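Local coordinates for protein poly-beta-1,6-N-acetyl-D-glucosamine N-deacetylase (Aggregatibacter actinomycetemcomitans, PDB 4U10) that probably removes N-acetyl groups from poly-beta-1,6-N-acetyl-D-glucosamine through its polysaccharide deacetylase domain, whose site binds zinc, at residues Asn44-Val49 / Pro65-Val70; Tyr4-Tyr9 / Arg243-Leu248. All blocks are in the same frame, centred on the assembly; numbering follows the deposited sequence.

Contact 1: residues Asn44-Val49 / Pro65-Val70; sequences NGYNVV and PEKAVV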
loop_
_atom_site.group_PDB
_atom_site.type_symbol
_atom_site.label_atom_id
_atom_site.label_comp_id
_atom_site.label_asym_id
_atom_site.label_seq_id
_atom_site.Cartn_x
_atom_site.Cartn_y
_atom_site.Cartn_z
ATOM N N ASN A 44 -11.260 7.441 20.791
ATOM C CA ASN A 44 -12.642 7.165 20.385
ATOM C C ASN A 44 -12.986 5.683 20.328
ATOM O O ASN A 44 -14.045 5.284 19.808
ATOM C CB ASN A 44 -12.926 7.856 19.088
ATOM C CG ASN A 44 -12.797 9.365 19.236
ATOM O OD1 ASN A 44 -11.704 9.904 19.501
ATOM N ND2 ASN A 44 -13.913 10.037 19.179
ATOM N N GLY A 45 -12.117 4.859 20.891
ATOM C CA GLY A 45 -12.461 3.435 21.077
ATOM C C GLY A 45 -12.070 2.539 19.931
ATOM O O GLY A 45 -12.452 1.348 19.904
ATOM N N TYR A 46 -11.325 3.101 18.970
ATOM C CA TYR A 46 -10.853 2.320 17.833
ATOM C C TYR A 46 -9.560 1.687 18.251
ATOM O O TYR A 46 -8.675 2.357 18.814
ATOM C CB TYR A 46 -10.694 3.202 16.568
ATOM C CG TYR A 46 -12.036 3.659 16.067
ATOM C CD1 TYR A 46 -12.873 2.790 15.399
ATOM C CD2 TYR A 46 -12.512 4.958 16.343
ATOM C CE1 TYR A 46 -14.135 3.192 14.951
ATOM C CE2 TYR A 46 -13.781 5.374 15.929
ATOM C CZ TYR A 46 -14.588 4.495 15.232
ATOM O OH TYR A 46 -15.840 4.899 14.801
ATOM N N ASN A 47 -9.465 0.379 17.999
ATOM C CA ASN A 47 -8.325 -0.428 18.354
ATOM C C ASN A 47 -7.586 -0.756 17.060
ATOM O O ASN A 47 -8.105 -1.484 16.225
ATOM C CB ASN A 47 -8.832 -1.705 19.007
ATOM C CG ASN A 47 -9.473 -1.423 20.375
ATOM O OD1 ASN A 47 -10.674 -1.657 20.630
ATOM N ND2 ASN A 47 -8.697 -0.931 21.214
ATOM N N VAL A 48 -6.375 -0.246 16.934
ATOM C CA VAL A 48 -5.425 -0.623 15.867
ATOM C C VAL A 48 -4.897 -2.022 16.041
ATOM O O VAL A 48 -4.239 -2.366 17.021
ATOM C CB VAL A 48 -4.299 0.412 15.704
ATOM C CG1 VAL A 48 -3.310 -0.007 14.609
ATOM C CG2 VAL A 48 -4.921 1.753 15.355
ATOM N N VAL A 49 -5.191 -2.849 15.073
ATOM C CA VAL A 49 -4.765 -4.230 15.107
ATOM C C VAL A 49 -3.804 -4.499 13.944
ATOM O O VAL A 49 -3.800 -3.803 12.945
ATOM C CB VAL A 49 -5.969 -5.176 14.989
ATOM C CG1 VAL A 49 -6.959 -4.892 16.137
ATOM C CG2 VAL A 49 -6.596 -5.033 13.615
ATOM N N PRO A 65 -10.567 -7.129 18.771
ATOM C CA PRO A 65 -11.271 -6.219 19.673
ATOM C C PRO A 65 -12.353 -5.492 18.925
ATOM O O PRO A 65 -12.477 -5.650 17.682
ATOM C CB PRO A 65 -10.163 -5.266 20.150
ATOM C CG PRO A 65 -9.189 -5.268 19.005
ATOM C CD PRO A 65 -9.188 -6.693 18.501
ATOM N N GLU A 66 -13.148 -4.720 19.665
ATOM C CA GLU A 66 -14.146 -3.833 19.068
ATOM C C GLU A 66 -13.471 -2.772 18.200
ATOM O O GLU A 66 -12.306 -2.415 18.420
ATOM C CB GLU A 66 -15.019 -3.132 20.142
ATOM C CG GLU A 66 -16.325 -3.861 20.475
ATOM C CD GLU A 66 -17.420 -3.782 19.397
ATOM O OE1 GLU A 66 -17.282 -3.026 18.395
ATOM O OE2 GLU A 66 -18.439 -4.497 19.550
ATOM N N LYS A 67 -14.207 -2.322 17.207
ATOM C CA LYS A 67 -13.840 -1.181 16.386
ATOM C C LYS A 67 -12.370 -1.337 15.902
ATOM O O LYS A 67 -11.550 -0.421 16.035
ATOM C CB LYS A 67 -14.052 0.131 17.164
ATOM C CG LYS A 67 -15.385 0.193 17.937
ATOM C CD LYS A 67 -15.537 1.511 18.681
ATOM C CE LYS A 67 -16.093 2.606 17.784
ATOM N NZ LYS A 67 -17.580 2.462 17.684
ATOM N N ALA A 68 -12.079 -2.516 15.374
ATOM C CA ALA A 68 -10.726 -2.851 14.878
ATOM C C ALA A 68 -10.417 -1.985 13.659
ATOM O O ALA A 68 -11.293 -1.701 12.850
ATOM C CB ALA A 68 -10.643 -4.338 14.528
ATOM N N VAL A 69 -9.167 -1.549 13.537
ATOM C CA VAL A 69 -8.744 -0.719 12.438
ATOM C C VAL A 69 -7.325 -1.148 12.074
ATOM O O VAL A 69 -6.507 -1.418 12.949
ATOM C CB VAL A 69 -8.691 0.750 12.878
ATOM C CG1 VAL A 69 -8.074 1.612 11.790
ATOM C CG2 VAL A 69 -10.085 1.223 13.272
ATOM N N VAL A 70 -7.044 -1.210 10.775
ATOM C CA VAL A 70 -5.717 -1.511 10.246
ATOM C C VAL A 70 -5.169 -0.214 9.605
ATOM O O VAL A 70 -5.876 0.506 8.865
ATOM C CB VAL A 70 -5.734 -2.634 9.193
ATOM C CG1 VAL A 70 -4.310 -2.933 8.618
ATOM C CG2 VAL A 70 -6.257 -3.922 9.783
#

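Contact 2: residues Tyr4-Tyr9 / Arg243-Leu248; sequences YGVLAY and RYVGRL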
loop_
_atom_site.group_PDB
_atom_site.type_symbol
_atom_site.label_atom_id
_atom_site.label_comp_id
_atom_site.label_asym_id
_atom_site.label_seq_id
_atom_site.Cartn_x
_atom_site.Cartn_y
_atom_site.Cartn_z
ATOM N N TYR A 4 -13.716 -4.840 10.355
ATOM C CA TYR A 4 -12.603 -3.909 10.534
ATOM C C TYR A 4 -12.565 -2.877 9.389
ATOM O O TYR A 4 -13.042 -3.161 8.248
ATOM C CB TYR A 4 -11.279 -4.678 10.676
ATOM C CG TYR A 4 -10.827 -5.387 9.419
ATOM C CD1 TYR A 4 -11.284 -6.683 9.120
ATOM C CD2 TYR A 4 -10.013 -4.741 8.507
ATOM C CE1 TYR A 4 -10.890 -7.323 7.958
ATOM C CE2 TYR A 4 -9.576 -5.380 7.365
ATOM C CZ TYR A 4 -10.029 -6.659 7.084
ATOM O OH TYR A 4 -9.623 -7.285 5.977
ATOM N N GLY A 5 -12.029 -1.693 9.729
ATOM C CA GLY A 5 -11.799 -0.627 8.788
ATOM C C GLY A 5 -10.305 -0.537 8.470
ATOM O O GLY A 5 -9.486 -0.988 9.228
ATOM N N VAL A 6 -9.970 0.087 7.356
ATOM C CA VAL A 6 -8.591 0.231 6.939
ATOM C C VAL A 6 -8.310 1.656 6.507
ATOM O O VAL A 6 -9.055 2.190 5.707
ATOM C CB VAL A 6 -8.201 -0.758 5.805
ATOM C CG1 VAL A 6 -6.701 -0.629 5.529
ATOM C CG2 VAL A 6 -8.517 -2.211 6.179
ATOM N N LEU A 7 -7.228 2.267 6.990
ATOM C CA LEU A 7 -6.830 3.585 6.500
ATOM C C LEU A 7 -5.639 3.509 5.550
ATOM O O LEU A 7 -4.660 2.809 5.822
ATOM C CB LEU A 7 -6.496 4.526 7.617
ATOM C CG LEU A 7 -7.482 4.707 8.818
ATOM C CD1 LEU A 7 -7.013 5.824 9.771
ATOM C CD2 LEU A 7 -8.888 4.974 8.291
ATOM N N ALA A 8 -5.704 4.224 4.431
ATOM C CA ALA A 8 -4.586 4.196 3.451
ATOM C C ALA A 8 -3.811 5.510 3.417
ATOM O O ALA A 8 -4.323 6.532 2.924
ATOM C CB ALA A 8 -5.128 3.871 2.045
ATOM N N TYR A 9 -2.552 5.476 3.825
ATOM C CA TYR A 9 -1.674 6.621 3.867
ATOM C C TYR A 9 -0.575 6.454 2.822
ATOM O O TYR A 9 -0.378 5.366 2.345
ATOM C CB TYR A 9 -0.950 6.735 5.217
ATOM C CG TYR A 9 -1.851 7.156 6.385
ATOM C CD1 TYR A 9 -2.052 8.497 6.701
ATOM C CD2 TYR A 9 -2.445 6.192 7.198
ATOM C CE1 TYR A 9 -2.903 8.846 7.764
ATOM C CE2 TYR A 9 -3.256 6.539 8.291
ATOM C CZ TYR A 9 -3.495 7.819 8.564
ATOM O OH TYR A 9 -4.346 8.123 9.640
ATOM N N ARG A 243 -11.547 -11.324 1.107
ATOM C CA ARG A 243 -10.413 -11.202 0.208
ATOM C C ARG A 243 -10.231 -9.753 -0.255
ATOM O O ARG A 243 -9.119 -9.213 -0.246
ATOM C CB ARG A 243 -10.644 -12.091 -1.012
ATOM C CG ARG A 243 -10.708 -13.584 -0.695
ATOM C CD ARG A 243 -11.465 -14.332 -1.827
ATOM N NE ARG A 243 -11.108 -15.755 -1.972
ATOM C CZ ARG A 243 -11.315 -16.714 -1.061
ATOM N NH1 ARG A 243 -11.887 -16.465 0.131
ATOM N NH2 ARG A 243 -10.927 -17.952 -1.353
ATOM N N TYR A 244 -11.344 -9.126 -0.626
ATOM C CA TYR A 244 -11.390 -7.723 -1.138
ATOM C C TYR A 244 -11.482 -6.764 0.038
ATOM O O TYR A 244 -12.507 -6.727 0.722
ATOM C CB TYR A 244 -12.629 -7.578 -2.043
ATOM C CG TYR A 244 -12.997 -6.215 -2.620
ATOM C CD1 TYR A 244 -12.135 -5.106 -2.582
ATOM C CD2 TYR A 244 -14.211 -6.058 -3.250
ATOM C CE1 TYR A 244 -12.528 -3.890 -3.125
ATOM C CE2 TYR A 244 -14.602 -4.864 -3.814
ATOM C CZ TYR A 244 -13.767 -3.784 -3.755
ATOM O OH TYR A 244 -14.219 -2.621 -4.350
ATOM N N VAL A 245 -10.430 -5.997 0.280
ATOM C CA VAL A 245 -10.383 -5.145 1.463
ATOM C C VAL A 245 -10.447 -3.701 1.003
ATOM O O VAL A 245 -9.662 -3.314 0.179
ATOM C CB VAL A 245 -9.070 -5.361 2.182
ATOM C CG1 VAL A 245 -8.963 -4.358 3.335
ATOM C CG2 VAL A 245 -8.965 -6.794 2.661
ATOM N N GLY A 246 -11.421 -2.929 1.447
ATOM C CA GLY A 246 -11.483 -1.496 1.160
ATOM C C GLY A 246 -10.787 -0.630 2.172
ATOM O O GLY A 246 -10.598 -1.000 3.344
ATOM N N ARG A 247 -10.396 0.551 1.728
ATOM C CA ARG A 247 -9.643 1.450 2.537
ATOM C C ARG A 247 -10.129 2.875 2.340
ATOM O O ARG A 247 -10.627 3.256 1.253
ATOM C CB ARG A 247 -8.139 1.339 2.169
ATOM C CG ARG A 247 -7.508 -0.067 2.248
ATOM C CD ARG A 247 -5.983 0.050 2.137
ATOM N NE ARG A 247 -5.598 0.557 0.794
ATOM C CZ ARG A 247 -4.381 0.971 0.448
ATOM N NH1 ARG A 247 -3.388 0.983 1.326
ATOM N NH2 ARG A 247 -4.141 1.430 -0.781
ATOM N N LEU A 248 -9.943 3.699 3.368
ATOM C CA LEU A 248 -10.124 5.119 3.211
ATOM C C LEU A 248 -8.828 5.785 2.742
ATOM O O LEU A 248 -7.816 5.713 3.427
ATOM C CB LEU A 248 -10.576 5.720 4.557
ATOM C CG LEU A 248 -10.768 7.231 4.536
ATOM C CD1 LEU A 248 -11.850 7.619 3.537
ATOM C CD2 LEU A 248 -11.090 7.635 5.950
HETATM O O HOH W 1 -12.203 0.089 5.462
#

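Contact 1: residues Asn44-Val49 / Pro65-Val70
The carbonyl oxygen of V69 receives two donors from segment 44-49: V49 N in a nearly straight hydrogen bond (2.9 Å to V69 O) and the weaker CA-H of V48. One step back, N47 O likewise takes two donors, V69 N in a more bent bond (2.9 Å) and the CA-H of A68. N47 N closes the set on K67 O (3.0 Å), lying above the carbonyl plane, 42° out of it. These bonds make a short parallel pairing.

On one side of it K67 folds over Y46. A bend at chi3 (84°) brings CE over one face of the Y46 ring, 3.8 Å from the centroid and displaced toward the rim, as a CH-pi contact. V69 CG2 meets the same ring obliquely, 3.8 Å from Y46 CD1. On the other side, P65 CG lies against V49 CG1 at 3.7 Å and also touches CB of N47.

The two strands, 47-48 and 68-75, are joined through helix 51-58 as a beta-alpha-beta unit: I54 of the helix covers V49 and V70, L263 of helix 256-263 packs on Y46 and V69, and strand 3-13 flanks strand 68-75 beyond.

Contact 2: residues Tyr4-Tyr9 / Arg243-Leu248
R247 leans across V6 and A8, and its side chain can be followed outward from the backbone. CB lies 3.8 Å from V6 O. CG, set anti to the carbonyl carbon (chi1 -55°), presses on the methyl V6 CG1 at 3.4 Å, and CD keeps close to that same methyl (3.5 Å). A bend at chi3 (-65°) then turns NE toward A8. The guanidinium lies flat across the alanine: A8 CB stands 3.3 Å above its plane, over the centre. The polar tip is fixed from elsewhere, NE by A231 O and NH1 by S72 OG and a salt bridge to D74, which ligates zinc with H10. R247 is thus second-shell to the zinc held by H10 and D74.

Here the last strand of the distorted beta/alpha barrel, 248-249, runs parallel to the first, 3-13. L248 N bonds to V6 O in the carbonyl plane (2.9 Å), and A8 N returns the bond to L248 O (2.8 Å), while L7 and L248 point the same way, side by side. Before this pairing the chains diverge, and a water accepts from V6 N and donates to G246 O. Farther out, the V245 and V6 side chains cross at about a right angle, CG1 of V245 3.6 Å from CG2 of V6, and V245 CG2 meets the hydroxyl oxygen of Y4.

Overall arrangement
Contacts 1 and 2, with centres about 13 Å apart, share one sheet, in which strands 3-13 and 68-75 are neighbours. V70 joins them directly: its N lies 2.9 Å from G5 O, and V70 O lies 2.9 Å from L7 N, both probable hydrogen bonds. Contact 2 adjoins the zinc site of H10 and D74, with the R247 side chain about 3 Å from that of D74 and about 4 Å from a zinc ion. Contact 1 stands back from it, the V70 side chain about 10 Å from that of D74, but its N44 side chain is about 8 Å from a zinc ion. Strand 68-75 runs on from contact 1 to D74 and D75, the latter ligating another zinc with H144 and H149.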